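Local coordinates for copper-transporting ATPase PAA1, chloroplastic (Arabidopsis thaliana, PDB 5LBD), which moves monovalent copper across the plastid envelope at the expense of ATP, this chain being its nucleotide-binding (N) domain, at residues V29-E37 with I48-C57. The protein carries 2 engineered substitutions. Residues are numbered along the deposited sequence; the frame is centred on the assembly and turned at random.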
loop_
_atom_site.group_PDB
_atom_site.type_symbol
_atom_site.label_atom_id
_atom_site.label_comp_id
_atom_site.label_asym_id
_atom_site.label_seq_id
_atom_site.Cartn_x
_atom_site.Cartn_y
_atom_site.Cartn_z
ATOM N N VAL A 29 -1.149 7.755 -1.968
ATOM C CA VAL A 29 -1.222 6.400 -1.417
ATOM C C VAL A 29 -0.640 5.400 -2.395
ATOM O O VAL A 29 0.138 4.513 -2.007
ATOM C CB VAL A 29 -2.677 6.045 -1.060
ATOM C CG1 VAL A 29 -2.858 4.540 -0.934
ATOM C CG2 VAL A 29 -3.047 6.778 0.200
ATOM N N LEU A 30 -0.965 5.551 -3.681
ATOM C CA LEU A 30 -0.404 4.661 -4.694
ATOM C C LEU A 30 1.113 4.784 -4.762
ATOM O O LEU A 30 1.831 3.777 -4.905
ATOM C CB LEU A 30 -1.003 4.940 -6.067
ATOM C CG LEU A 30 -2.398 4.397 -6.260
ATOM C CD1 LEU A 30 -2.924 4.891 -7.563
ATOM C CD2 LEU A 30 -2.419 2.887 -6.244
HETATM N N MSE A 31 1.626 5.997 -4.713
HETATM C CA MSE A 31 3.055 6.184 -4.821
HETATM C C MSE A 31 3.779 5.655 -3.573
HETATM O O MSE A 31 4.820 5.066 -3.697
HETATM C CB MSE A 31 3.342 7.650 -5.112
HETATM C CG MSE A 31 2.827 8.058 -6.503
HETATM SE SE MSE A 31 3.487 9.743 -7.134
HETATM C CE MSE A 31 3.098 10.678 -5.593
ATOM N N LEU A 32 3.198 5.813 -2.382
ATOM C CA LEU A 32 3.846 5.264 -1.195
ATOM C C LEU A 32 3.837 3.748 -1.241
ATOM O O LEU A 32 4.835 3.094 -0.933
ATOM C CB LEU A 32 3.102 5.749 0.052
ATOM C CG LEU A 32 3.258 7.207 0.439
ATOM C CD1 LEU A 32 2.200 7.578 1.444
ATOM C CD2 LEU A 32 4.627 7.491 0.983
ATOM N N ALA A 33 2.696 3.171 -1.602
ATOM C CA ALA A 33 2.631 1.702 -1.663
ATOM C C ALA A 33 3.569 1.152 -2.735
ATOM O O ALA A 33 4.254 0.148 -2.531
ATOM C CB ALA A 33 1.202 1.261 -1.930
ATOM N N ALA A 34 3.656 1.831 -3.875
ATOM C CA ALA A 34 4.563 1.375 -4.910
ATOM C C ALA A 34 6.013 1.409 -4.458
ATOM O O ALA A 34 6.813 0.605 -4.922
ATOM C CB ALA A 34 4.389 2.209 -6.164
ATOM N N ALA A 35 6.387 2.360 -3.605
ATOM C CA ALA A 35 7.752 2.397 -3.109
ATOM C C ALA A 35 8.070 1.157 -2.280
ATOM O O ALA A 35 9.167 0.605 -2.360
ATOM C CB ALA A 35 7.962 3.642 -2.270
ATOM N N VAL A 36 7.102 0.711 -1.488
ATOM C CA VAL A 36 7.260 -0.541 -0.749
ATOM C C VAL A 36 7.366 -1.716 -1.711
ATOM O O VAL A 36 8.191 -2.624 -1.515
ATOM C CB VAL A 36 6.075 -0.714 0.219
ATOM C CG1 VAL A 36 6.158 -2.076 0.967
ATOM C CG2 VAL A 36 6.038 0.423 1.215
ATOM N N GLU A 37 6.486 -1.744 -2.709
ATOM C CA GLU A 37 6.322 -2.874 -3.625
ATOM C C GLU A 37 7.282 -2.853 -4.812
ATOM O O GLU A 37 7.214 -3.769 -5.628
ATOM C CB GLU A 37 4.881 -2.913 -4.153
ATOM C CG GLU A 37 3.837 -3.115 -3.071
ATOM C CD GLU A 37 3.896 -4.473 -2.432
ATOM O OE1 GLU A 37 4.314 -5.458 -3.085
ATOM O OE2 GLU A 37 3.563 -4.556 -1.243
ATOM N N ILE A 48 0.150 -2.468 -8.353
ATOM C CA ILE A 48 0.308 -1.192 -7.655
ATOM C C ILE A 48 1.416 -0.370 -8.310
ATOM O O ILE A 48 1.249 0.820 -8.609
ATOM C CB ILE A 48 0.590 -1.439 -6.165
ATOM C CG1 ILE A 48 -0.653 -2.031 -5.503
ATOM C CG2 ILE A 48 0.954 -0.158 -5.481
ATOM C CD1 ILE A 48 -0.405 -2.479 -4.107
ATOM N N VAL A 49 2.572 -1.004 -8.545
ATOM C CA VAL A 49 3.683 -0.316 -9.172
ATOM C C VAL A 49 3.273 0.273 -10.527
ATOM O O VAL A 49 3.636 1.400 -10.861
ATOM C CB VAL A 49 4.884 -1.271 -9.270
ATOM C CG1 VAL A 49 5.974 -0.670 -10.105
ATOM C CG2 VAL A 49 5.370 -1.601 -7.900
ATOM N N LYS A 50 2.572 -0.510 -11.353
ATOM C CA LYS A 50 2.161 -0.047 -12.671
ATOM C C LYS A 50 1.239 1.156 -12.548
ATOM O O LYS A 50 1.411 2.157 -13.253
ATOM C CB LYS A 50 1.456 -1.185 -13.404
ATOM C CG LYS A 50 1.014 -0.833 -14.824
ATOM C CD LYS A 50 0.346 -1.988 -15.555
ATOM C CE LYS A 50 0.114 -1.625 -17.015
ATOM N NZ LYS A 50 -0.667 -2.667 -17.724
ATOM N N ALA A 51 0.272 1.071 -11.643
ATOM C CA ALA A 51 -0.713 2.146 -11.505
ATOM C C ALA A 51 -0.055 3.432 -11.019
ATOM O O ALA A 51 -0.496 4.531 -11.379
ATOM C CB ALA A 51 -1.813 1.712 -10.523
ATOM N N ALA A 52 0.995 3.316 -10.231
ATOM C CA ALA A 52 1.635 4.420 -9.538
ATOM C C ALA A 52 2.722 5.106 -10.339
ATOM O O ALA A 52 3.228 6.144 -9.897
ATOM C CB ALA A 52 2.230 3.918 -8.218
ATOM N N ARG A 53 3.112 4.569 -11.489
ATOM C CA ARG A 53 4.196 5.149 -12.268
ATOM C C ARG A 53 3.916 6.624 -12.524
ATOM O O ARG A 53 2.797 7.003 -12.863
ATOM C CB ARG A 53 4.337 4.432 -13.612
ATOM C CG ARG A 53 4.855 3.032 -13.561
ATOM C CD ARG A 53 4.686 2.325 -14.913
ATOM N NE ARG A 53 3.274 2.089 -15.285
ATOM C CZ ARG A 53 2.653 2.610 -16.335
ATOM N NH1 ARG A 53 3.287 3.444 -17.157
ATOM N NH2 ARG A 53 1.383 2.297 -16.570
ATOM N N ALA A 54 4.924 7.461 -12.330
ATOM C CA ALA A 54 4.763 8.902 -12.511
ATOM C C ALA A 54 6.069 9.405 -13.094
ATOM O O ALA A 54 6.982 9.756 -12.352
ATOM C CB ALA A 54 4.431 9.605 -11.205
ATOM N N ARG A 55 6.146 9.452 -14.421
ATOM C CA ARG A 55 7.422 9.808 -15.028
ATOM C C ARG A 55 7.804 11.245 -14.704
ATOM O O ARG A 55 8.983 11.604 -14.779
ATOM C CB ARG A 55 7.354 9.579 -16.538
ATOM C CG ARG A 55 6.617 10.672 -17.284
ATOM C CD ARG A 55 6.304 10.243 -18.701
ATOM N NE ARG A 55 5.253 9.239 -18.730
ATOM C CZ ARG A 55 4.863 8.603 -19.822
ATOM N NH1 ARG A 55 3.907 7.702 -19.758
ATOM N NH2 ARG A 55 5.459 8.851 -20.975
ATOM N N ASN A 56 6.838 12.048 -14.275
ATOM C CA ASN A 56 7.021 13.467 -14.026
ATOM C C ASN A 56 7.319 13.792 -12.563
ATOM O O ASN A 56 7.444 14.971 -12.226
ATOM C CB ASN A 56 5.756 14.209 -14.482
ATOM C CG ASN A 56 4.479 13.657 -13.821
ATOM O OD1 ASN A 56 4.110 12.473 -13.980
ATOM N ND2 ASN A 56 3.807 14.521 -13.066
ATOM N N CYS A 57 7.430 12.790 -11.685
ATOM C CA CYS A 57 7.547 13.023 -10.248
ATOM C C CYS A 57 8.875 12.496 -9.730
ATOM O O CYS A 57 9.355 11.449 -10.173
ATOM C CB CYS A 57 6.426 12.337 -9.455
ATOM S SG CYS A 57 4.797 13.077 -9.595
#
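Ala34 and Ala52 meet methyl to methyl where helices 26-37 and 43-52 of the helical hairpin pack, their CB atoms 3.4 Å apart, tighter than usual for two carbons. The axes of helical 29-37 and 48-52 run obliquely antiparallel, at 135° between their directions, and are 8.4 Å apart at closest approach. Alanine methyls on both sides are consistent with this close spacing, and the CA atoms of Ala34 and Val49 come within 4.7 Å.

Apolar contacts continue along the interface. The Ala52 methyl also lies against Leu30, whose CB is 4.0 Å from Ala52 CB. Ile48 rests its CG2 branch, anti to its own backbone N, against the backbone N of Ala34 and the Ala33 methyl, reaching Ala33 CB at 3.8 Å. Beyond the helix end, the selenomethionine Met31, with CG beside its backbone N (chi1 -67°) and a nearly extended chi2, sets its selenium beside Ala54 CB and Cys57 SG, the latter at 4.3 Å; these two residues start and end a type I turn closed by the bond from Cys57 N to Ala54 O.

Backbone polar atoms are met by carbon. Leu30 O, already bonded to Ala34 N within its helix, has Ala52 CB at 3.3 Å, and Val49 CG2 sits 3.6 Å from Glu37 O at the other end of the contact.

Ala33 and Glu37 also touch Val86 of strand 82-87, and Ile48 reaches Val116 of strand 115-120, so the helices pack on the antiparallel sheet, as is characteristic of the compact N-domain of P1B-type ATPases. With neither a hydrogen bond nor a salt bridge between the segments, the pairing rests on close van der Waals fit: small methyls allow the close approach, while Ile48 and selenomethionine Met31 extend the contact toward the sheet and the turn respectively.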